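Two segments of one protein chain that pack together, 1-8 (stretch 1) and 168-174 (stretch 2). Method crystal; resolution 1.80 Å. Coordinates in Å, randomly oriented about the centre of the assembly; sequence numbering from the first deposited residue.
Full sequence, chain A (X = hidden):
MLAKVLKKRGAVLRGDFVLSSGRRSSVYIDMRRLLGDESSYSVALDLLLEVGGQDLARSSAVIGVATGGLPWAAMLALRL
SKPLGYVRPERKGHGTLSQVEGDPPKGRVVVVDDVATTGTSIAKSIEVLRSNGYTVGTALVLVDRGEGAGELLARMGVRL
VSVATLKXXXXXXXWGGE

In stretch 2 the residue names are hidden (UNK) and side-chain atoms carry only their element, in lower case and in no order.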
# COMPACT_ATOMS: atom_id res chain seq x y z
N MSE A 1 -7.21 -20.47 -9.55
CA MSE A 1 -6.74 -20.24 -10.95
C MSE A 1 -6.74 -18.75 -11.28
O MSE A 1 -7.74 -18.21 -11.73
CB MSE A 1 -7.64 -20.99 -11.93
CG MSE A 1 -7.20 -20.90 -13.39
SE MSE A 1 -5.69 -21.84 -13.76
CE MSE A 1 -4.43 -20.57 -13.57
N LEU A 2 -5.60 -18.10 -11.05
CA LEU A 2 -5.46 -16.68 -11.34
C LEU A 2 -5.77 -16.34 -12.79
O LEU A 2 -6.49 -15.37 -13.05
CB LEU A 2 -4.03 -16.22 -11.02
CG LEU A 2 -3.73 -15.76 -9.60
CD1 LEU A 2 -2.25 -15.44 -9.48
CD2 LEU A 2 -4.57 -14.53 -9.27
N ALA A 3 -5.24 -17.13 -13.71
CA ALA A 3 -5.43 -16.92 -15.14
C ALA A 3 -6.80 -16.35 -15.52
O ALA A 3 -6.89 -15.34 -16.21
CB ALA A 3 -5.18 -18.22 -15.90
N LYS A 4 -7.86 -17.01 -15.07
CA LYS A 4 -9.21 -16.56 -15.38
C LYS A 4 -9.48 -15.16 -14.84
O LYS A 4 -9.94 -14.28 -15.58
CB LYS A 4 -10.24 -17.54 -14.81
CG LYS A 4 -10.14 -18.95 -15.38
CD LYS A 4 -11.23 -19.85 -14.82
CE LYS A 4 -11.10 -21.27 -15.36
NZ LYS A 4 -11.21 -21.31 -16.84
N VAL A 5 -9.20 -14.96 -13.56
CA VAL A 5 -9.40 -13.67 -12.91
C VAL A 5 -8.55 -12.58 -13.55
O VAL A 5 -8.99 -11.44 -13.72
CB VAL A 5 -9.06 -13.74 -11.41
CG1 VAL A 5 -9.34 -12.41 -10.75
CG2 VAL A 5 -9.87 -14.84 -10.74
N LEU A 6 -7.32 -12.94 -13.90
CA LEU A 6 -6.40 -11.99 -14.52
C LEU A 6 -6.94 -11.50 -15.85
O LEU A 6 -6.91 -10.30 -16.14
CB LEU A 6 -5.03 -12.65 -14.72
CG LEU A 6 -4.26 -12.99 -13.44
CD1 LEU A 6 -2.98 -13.74 -13.79
CD2 LEU A 6 -3.94 -11.70 -12.69
N LYS A 7 -7.45 -12.42 -16.66
CA LYS A 7 -7.99 -12.07 -17.97
C LYS A 7 -9.21 -11.16 -17.80
O LYS A 7 -9.34 -10.16 -18.50
CB LYS A 7 -8.39 -13.34 -18.73
CG LYS A 7 -8.84 -13.08 -20.17
CD LYS A 7 -9.33 -14.35 -20.86
CE LYS A 7 -10.58 -14.90 -20.19
NZ LYS A 7 -11.15 -16.06 -20.94
N LYS A 8 -10.07 -11.51 -16.85
CA LYS A 8 -11.28 -10.75 -16.57
C LYS A 8 -11.00 -9.29 -16.23
O LYS A 8 -11.69 -8.38 -16.69
CB LYS A 8 -12.04 -11.37 -15.40
CG LYS A 8 -12.35 -12.86 -15.53
CD LYS A 8 -13.41 -13.14 -16.59
CE LYS A 8 -13.73 -14.63 -16.65
NZ LYS A 8 -14.78 -14.94 -17.65
N UNK A 168 2.82 -20.45 -17.06
CA UNK A 168 1.60 -21.20 -16.79
C UNK A 168 0.35 -20.39 -17.12
O UNK A 168 -0.61 -20.92 -17.68
o UNK A 168 2.61 -22.60 -15.09
c UNK A 168 1.55 -21.66 -15.32
c UNK A 168 0.21 -22.33 -15.02
N UNK A 169 0.36 -19.10 -16.79
CA UNK A 169 -0.79 -18.25 -17.08
C UNK A 169 -1.02 -18.10 -18.58
O UNK A 169 -2.15 -18.18 -19.04
c UNK A 169 -1.71 -15.90 -16.96
c UNK A 169 -0.62 -16.84 -16.46
c UNK A 169 -0.16 -15.71 -14.19
c UNK A 169 -0.67 -16.94 -14.93
N UNK A 170 0.05 -17.89 -19.34
CA UNK A 170 -0.09 -17.73 -20.78
C UNK A 170 -0.58 -19.01 -21.45
O UNK A 170 -1.38 -18.97 -22.38
c UNK A 170 2.94 -15.47 -21.76
c UNK A 170 0.59 -14.83 -21.20
c UNK A 170 1.69 -15.86 -20.98
c UNK A 170 1.22 -17.26 -21.41
N UNK A 171 -0.09 -20.15 -20.96
CA UNK A 171 -0.50 -21.44 -21.51
C UNK A 171 -2.00 -21.65 -21.27
O UNK A 171 -2.74 -22.04 -22.18
o UNK A 171 0.08 -25.34 -19.06
c UNK A 171 0.29 -22.57 -20.85
c UNK A 171 0.39 -25.02 -20.23
o UNK A 171 1.32 -25.57 -20.87
c UNK A 171 -0.40 -23.92 -20.91
N UNK A 172 -2.44 -21.39 -20.05
CA UNK A 172 -3.85 -21.55 -19.69
C UNK A 172 -4.77 -20.67 -20.54
O UNK A 172 -5.90 -21.06 -20.85
c UNK A 172 -2.81 -23.15 -17.21
n UNK A 172 -3.57 -24.23 -15.09
c UNK A 172 -4.14 -22.44 -17.30
c UNK A 172 -2.95 -24.45 -16.42
c UNK A 172 -4.07 -21.22 -18.21
N UNK A 173 -4.29 -19.49 -20.91
CA UNK A 173 -5.09 -18.57 -21.70
C UNK A 173 -4.95 -18.82 -23.21
O UNK A 173 -5.54 -18.11 -24.01
c UNK A 173 -5.00 -16.73 -19.91
c UNK A 173 -4.71 -17.13 -21.36
c UNK A 173 -4.46 -15.33 -19.62
c UNK A 173 -6.49 -16.79 -19.65
N UNK A 174 -4.17 -19.84 -23.57
CA UNK A 174 -3.97 -20.15 -24.98
C UNK A 174 -3.41 -18.96 -25.73
O UNK A 174 -3.86 -18.60 -26.83

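Position 168 has three side-chain atoms: one carbon that carries one oxygen and one further carbon. None of them touches stretch 1. A beta-branched hydroxyl side chain of this size is threonine. Thr168 points sideways to stretch 1. Its OG1 is hydrogen-bonded elsewhere in the structure.

Position 169 has four carbons, forked at the first, with one arm two carbons long. The carbon of the short arm is 4.3 Å from Ala3 CB, and the end carbon of the long arm is 3.5 Å from Leu6 CD1. That pattern is isoleucine. Ile169 is buried, and its CA lies 5.2 Å from the CA of Ala3. The short arm is CG2, and the longer arm ends at CD1.

Position 170 also has four carbons, but the fork is at the second. They do not touch stretch 1. This is leucine. Leu170 has its CA-to-CB bond directed away from stretch 1. It meets a crystal neighbour.

Position 171 has three carbons, the third carrying two oxygens. All are out of reach of stretch 1. This is a carboxylate on a two-methylene arm, so glutamate. Glu171 is exposed.

Position 172 has four carbons in a row ending in nitrogen. CB sits 3.9 Å from Ala3 CB. The chain then runs on to Met1, a selenomethionine, where the terminal nitrogen lies 3.5 Å from SE. This is lysine, and that nitrogen is NZ. The backbone N of Lys172 bonds to Thr168 O at 3.0 Å, a regular helical turn.

Position 173 has four carbons, forked at the second. One terminal carbon is 3.8 Å from Ala3 O, 4.2 Å from Ala3 CB and 3.9 Å from Lys7 CD. This is a second leucine. Leu173 points toward stretch 1. Its CD2 methyl thus rests against both the small residue and the aliphatic part of the lysine.

Position 174 has no side-chain atoms, and no atom of stretch 1 is near its ideal CB position. It is glycine. Gly174 has phi 58°, a value that by itself favours glycine. It closes the helix in a Schellman motif, with its N bonded to Glu171 O at 3.0 Å.

The contact joins two helices and Leu173, just past the end of the second. Their N-to-C directions differ by 76°, with axes 9.4 Å apart at closest approach. No hydrogen bond crosses it, so packing accounts for the fit. Ala3 is central: its short side chain meets Ile169, Lys172 and Leu173. Leu6 extends the apolar contact through Ile169. Lys7 and Met1 add contacts to Leu173 and Lys172 respectively. Together the two stretches bury 340 Å², both sides summed.

Stretch 2 168-174: TILEKLG
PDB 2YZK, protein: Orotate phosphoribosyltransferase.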